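Long-range contact in ionotropic glutamate receptor bacterial homologue (Nostoc punctiforme, PDB 2PYY), which binds L-glutamate as the ligand-binding core of a bacterial ionotropic glutamate receptor, probably coupling agonist capture to channel opening: residues L53-I57 against I188-N192. Residues are numbered along the deposited sequence; the frame is centred on the assembly and turned at random.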
loop_
_atom_site.group_PDB
_atom_site.type_symbol
_atom_site.label_atom_id
_atom_site.label_comp_id
_atom_site.label_asym_id
_atom_site.label_seq_id
_atom_site.Cartn_x
_atom_site.Cartn_y
_atom_site.Cartn_z
ATOM N N LEU B 53 3.615 7.685 13.277
ATOM C CA LEU B 53 2.244 7.540 13.746
ATOM C C LEU B 53 1.908 6.054 13.945
ATOM O O LEU B 53 1.303 5.662 14.950
ATOM C CB LEU B 53 1.267 8.179 12.744
ATOM C CG LEU B 53 -0.233 8.061 13.041
ATOM C CD1 LEU B 53 -0.980 9.313 12.566
ATOM C CD2 LEU B 53 -0.777 6.811 12.377
ATOM N N ILE B 54 2.305 5.226 12.985
ATOM C CA ILE B 54 2.055 3.795 13.076
ATOM C C ILE B 54 2.713 3.201 14.325
ATOM O O ILE B 54 2.083 2.431 15.051
ATOM C CB ILE B 54 2.589 3.055 11.824
ATOM C CG1 ILE B 54 1.918 3.616 10.568
ATOM C CG2 ILE B 54 2.344 1.545 11.949
ATOM C CD1 ILE B 54 0.457 3.932 10.728
ATOM N N SER B 55 3.964 3.570 14.594
ATOM C CA SER B 55 4.650 3.039 15.768
ATOM C C SER B 55 3.938 3.398 17.077
ATOM O O SER B 55 3.929 2.598 18.018
ATOM C CB SER B 55 6.117 3.499 15.799
ATOM O OG SER B 55 6.245 4.899 15.596
ATOM N N ALA B 56 3.335 4.585 17.141
ATOM C CA ALA B 56 2.599 5.001 18.342
ATOM C C ALA B 56 1.424 4.041 18.561
ATOM O O ALA B 56 1.085 3.688 19.699
ATOM C CB ALA B 56 2.080 6.431 18.193
ATOM N N ILE B 57 0.803 3.639 17.457
ATOM C CA ILE B 57 -0.302 2.684 17.486
ATOM C C ILE B 57 0.251 1.332 17.955
ATOM O O ILE B 57 -0.282 0.715 18.874
ATOM C CB ILE B 57 -0.917 2.485 16.072
ATOM C CG1 ILE B 57 -1.693 3.731 15.640
ATOM C CG2 ILE B 57 -1.851 1.266 16.073
ATOM C CD1 ILE B 57 -2.997 3.942 16.373
ATOM N N ILE B 188 -8.928 4.926 8.713
ATOM C CA ILE B 188 -8.520 5.231 10.081
ATOM C C ILE B 188 -7.750 3.967 10.463
ATOM O O ILE B 188 -8.236 2.848 10.237
ATOM C CB ILE B 188 -9.772 5.456 10.994
ATOM C CG1 ILE B 188 -10.433 6.792 10.613
ATOM C CG2 ILE B 188 -9.375 5.477 12.479
ATOM C CD1 ILE B 188 -11.850 7.024 11.210
ATOM N N ILE B 189 -6.529 4.125 10.969
ATOM C CA ILE B 189 -5.734 2.957 11.338
ATOM C C ILE B 189 -5.975 2.678 12.815
ATOM O O ILE B 189 -6.007 3.603 13.630
ATOM C CB ILE B 189 -4.214 3.195 11.025
ATOM C CG1 ILE B 189 -3.435 1.878 11.100
ATOM C CG2 ILE B 189 -3.640 4.252 11.972
ATOM C CD1 ILE B 189 -2.080 1.926 10.402
ATOM N N LEU B 190 -6.148 1.401 13.139
ATOM C CA LEU B 190 -6.444 0.974 14.496
ATOM C C LEU B 190 -5.616 -0.242 14.850
ATOM O O LEU B 190 -5.107 -0.929 13.965
ATOM C CB LEU B 190 -7.919 0.564 14.578
ATOM C CG LEU B 190 -8.941 1.523 13.994
ATOM C CD1 LEU B 190 -9.984 0.766 13.187
ATOM C CD2 LEU B 190 -9.565 2.305 15.116
ATOM N N PRO B 191 -5.468 -0.522 16.153
ATOM C CA PRO B 191 -4.696 -1.698 16.549
ATOM C C PRO B 191 -5.580 -2.919 16.280
ATOM O O PRO B 191 -6.796 -2.782 16.167
ATOM C CB PRO B 191 -4.454 -1.465 18.038
ATOM C CG PRO B 191 -5.642 -0.648 18.456
ATOM C CD PRO B 191 -5.795 0.319 17.318
ATOM N N ASN B 192 -4.977 -4.095 16.155
ATOM C CA ASN B 192 -5.762 -5.303 15.916
ATOM C C ASN B 192 -6.773 -5.517 17.029
ATOM O O ASN B 192 -6.513 -5.160 18.175
ATOM C CB ASN B 192 -4.872 -6.537 15.860
ATOM C CG ASN B 192 -4.012 -6.576 14.621
ATOM O OD1 ASN B 192 -4.458 -6.225 13.522
ATOM N ND2 ASN B 192 -2.767 -7.013 14.786
#
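Leu53 O accepts the backbone N-H of Ile57 (N to O 3.3 Å), the helical turn that sets both side chains one above the other against Ile189; no hydrogen bond crosses between 53-57 and 188-192. Ile189 points at the helix and its two branches divide the work. Its CG2 methyl touches both Leu53 and Ile57, 3.9 Å from Leu53 CD2 and 4.2 Å from Ile57 CG1; Leu53 and Ile189 run past each other in opposite directions. The other branch has CG1 anti to the backbone N (chi1 -167°) and extends to CD1, which meets Ile54 CD1 methyl to methyl at 3.3 Å, tighter than ordinary van der Waals contact, where the two side chains cross nearly at right angles. Helix 50-58 connects the parallel strands 42-47 and 64-66 in a beta-alpha-beta crossover of one lobe of the two-lobed type II periplasmic-binding-protein fold. The chain comes back to this lobe through strand 175-190, and Ile189 makes a backbone hydrogen bond with Gly65, which places this end of the strand beside 64-66, and its side chain faces the helix. The side chain of Ile54 is about 7 Å from the bound glutamate, whose pocket includes Ile69, a neighbour of Leu53. Farther along, Ile57 CG2, anti to its own N, rests 4.0 Å from Pro191 N and 4.2 Å from Pro191 CD, while its CD1 comes within 4.1 Å of Ile189 O. Trimming Ile57 to an alanine would probably open a gap beside Ile189 CG2 and the Pro191 ring, leaving both less firmly packed against the helix. Phe79 touches Ile54 and Ile57 from a loop, and on the far face of the strand Leu190 turns away from the helix onto Leu64, Arg197 and Ile200.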